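Local coordinates for sigma-C capsid protein (Avian reovirus, PDB 2JJL), which attaches the virus to host cells as a homotrimeric capsid protein and induces apoptosis of those cells, at residues Ser95-Asp100 against Gly120-Thr125. Residues are numbered along the deposited sequence; the frame is centred on the assembly and turned at random.
With ZN (zinc ion), chain F.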
loop_
_atom_site.group_PDB
_atom_site.type_symbol
_atom_site.label_atom_id
_atom_site.label_comp_id
_atom_site.label_asym_id
_atom_site.label_seq_id
_atom_site.Cartn_x
_atom_site.Cartn_y
_atom_site.Cartn_z
ATOM N N SER A 95 15.735 2.800 36.243
ATOM C CA SER A 95 14.555 2.460 37.057
ATOM C C SER A 95 14.512 0.950 37.180
ATOM O O SER A 95 14.820 0.255 36.222
ATOM C CB SER A 95 13.258 2.934 36.379
ATOM O OG SER A 95 12.112 2.462 37.061
ATOM N N SER A 96 14.112 0.445 38.344
ATOM C CA SER A 96 13.840 -0.985 38.523
ATOM C C SER A 96 12.335 -1.214 38.789
ATOM O O SER A 96 11.903 -2.300 39.147
ATOM C CB SER A 96 14.712 -1.584 39.660
ATOM O OG SER A 96 14.566 -0.864 40.890
ATOM N N ASP A 97 11.544 -0.178 38.559
ATOM C CA ASP A 97 10.118 -0.174 38.863
ATOM C C ASP A 97 9.272 -0.665 37.663
ATOM O O ASP A 97 9.784 -0.915 36.546
ATOM C CB ASP A 97 9.781 1.268 39.273
ATOM C CG ASP A 97 8.487 1.410 40.039
ATOM O OD1 ASP A 97 7.848 0.420 40.403
ATOM O OD2 ASP A 97 8.118 2.568 40.301
ATOM N N THR A 98 7.970 -0.797 37.879
ATOM C CA THR A 98 7.051 -1.082 36.786
ATOM C C THR A 98 5.926 -0.060 36.822
ATOM O O THR A 98 5.739 0.603 37.846
ATOM C CB THR A 98 6.446 -2.466 36.925
ATOM O OG1 THR A 98 5.693 -2.519 38.153
ATOM C CG2 THR A 98 7.553 -3.518 36.960
ATOM N N ILE A 99 5.174 0.064 35.721
ATOM C CA ILE A 99 4.030 0.963 35.691
ATOM C C ILE A 99 2.969 0.459 34.731
ATOM O O ILE A 99 3.297 0.053 33.615
ATOM C CB ILE A 99 4.437 2.429 35.355
ATOM C CG1 ILE A 99 3.225 3.375 35.498
ATOM C CG2 ILE A 99 5.032 2.533 33.940
ATOM C CD1 ILE A 99 3.605 4.830 35.686
ATOM N N ASP A 100 1.712 0.466 35.181
ATOM C CA ASP A 100 0.569 0.044 34.372
ATOM C C ASP A 100 0.181 1.128 33.376
ATOM O O ASP A 100 -0.028 2.260 33.754
ATOM C CB ASP A 100 -0.646 -0.280 35.262
ATOM C CG ASP A 100 -0.478 -1.578 36.084
ATOM O OD1 ASP A 100 0.409 -2.422 35.786
ATOM O OD2 ASP A 100 -1.274 -1.755 37.032
ATOM N N GLY A 120 -0.542 5.473 38.167
ATOM C CA GLY A 120 0.463 5.251 39.206
ATOM C C GLY A 120 1.706 6.093 38.989
ATOM O O GLY A 120 1.721 6.990 38.161
ATOM N N ASN A 121 2.738 5.791 39.744
ATOM C CA ASN A 121 3.976 6.524 39.685
ATOM C C ASN A 121 5.068 5.555 39.237
ATOM O O ASN A 121 4.974 4.358 39.496
ATOM C CB ASN A 121 4.307 7.157 41.051
ATOM C CG ASN A 121 4.695 6.126 42.094
ATOM O OD1 ASN A 121 3.845 5.506 42.708
ATOM N ND2 ASN A 121 5.979 5.910 42.259
ATOM N N LEU A 122 6.062 6.067 38.516
ATOM C CA LEU A 122 7.217 5.257 38.196
ATOM C C LEU A 122 8.402 5.869 38.940
ATOM O O LEU A 122 8.654 7.068 38.836
ATOM C CB LEU A 122 7.455 5.246 36.690
ATOM C CG LEU A 122 8.650 4.446 36.169
ATOM C CD1 LEU A 122 8.374 2.949 36.267
ATOM C CD2 LEU A 122 9.011 4.883 34.720
ATOM N N THR A 123 9.096 5.051 39.725
ATOM C CA THR A 123 10.299 5.505 40.434
ATOM C C THR A 123 11.501 5.411 39.481
ATOM O O THR A 123 11.772 4.359 38.907
ATOM C CB THR A 123 10.517 4.712 41.757
ATOM O OG1 THR A 123 9.317 4.797 42.554
ATOM C CG2 THR A 123 11.724 5.278 42.567
ATOM N N VAL A 124 12.161 6.540 39.290
ATOM C CA VAL A 124 13.371 6.667 38.456
ATOM C C VAL A 124 14.549 7.078 39.365
ATOM O O VAL A 124 14.336 7.691 40.429
ATOM C CB VAL A 124 13.174 7.677 37.266
ATOM C CG1 VAL A 124 12.028 7.232 36.355
ATOM C CG2 VAL A 124 12.925 9.079 37.765
ATOM N N THR A 125 15.768 6.711 38.948
ATOM C CA THR A 125 17.001 6.924 39.724
ATOM C C THR A 125 18.081 7.698 38.956
ATOM O O THR A 125 19.133 8.028 39.508
ATOM C CB THR A 125 17.611 5.593 40.167
ATOM O OG1 THR A 125 17.718 4.727 39.029
ATOM C CG2 THR A 125 16.724 4.925 41.202
HETATM ZN ZN ZN F . 6.187 0.725 41.498
HETATM O O HOH W 1 13.448 2.361 40.363
HETATM O O HOH W 2 3.585 2.173 39.184
#
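The flat group at this junction is the carboxylate of Asp97, set between the two chain segments. The zinc ion sits in its plane, in front of the two oxygens, bonded to OD1 at 2.0 Å; in the same plane, from the far flank of OD2, the backbone N of Thr123 donates to the anti lone pair, 2.7 Å away and almost straight at 169°. Leu122 CD1 lies under one face, toward CB. Beyond OD2, Leu122 CA lies off the plane on that same side, and Thr123 CB and OG1 off it on the other, the hydroxyl being bonded instead to Asn199. CG lies anti to the backbone N (chi1 -162°), which carries the carboxylate across to residues 120-125.

Ser95 works the same gap from the other end. Its OG donates to Thr123 O over 2.7 Å, nearly in line with the carbonyl, and accepts from Asp97 N at 3.1 Å, closing an ST turn, so that one hydroxyl both holds the local turn and bonds across. Thr123 O also receives a water held by Ser96 N. A second water joins Thr98 O to Asn121 O.

Beneath the polar layer, Ile99 and Leu122 cross at about a right angle, CD1 of Ile99 being 4.0 Å from CB of Leu122, while Leu122 CD1 packs on Asp97 CB at 3.7 Å. Leu122 also rests on Leu131.

Strands 98-100 and 121-124 run antiparallel at 161°, yet in this C-terminal domain the first pairs mainly with strand 81-93, the second with strand 198-210. Zinc, the Thr123 amide and a weak bond from Thr98 N to OD1 probably hold the carboxylate's rotation and would stabilise its negative charge. The example illustrates how strand segments without direct backbone pairing can be bridged by side chains, waters and a metal-bound carboxylate.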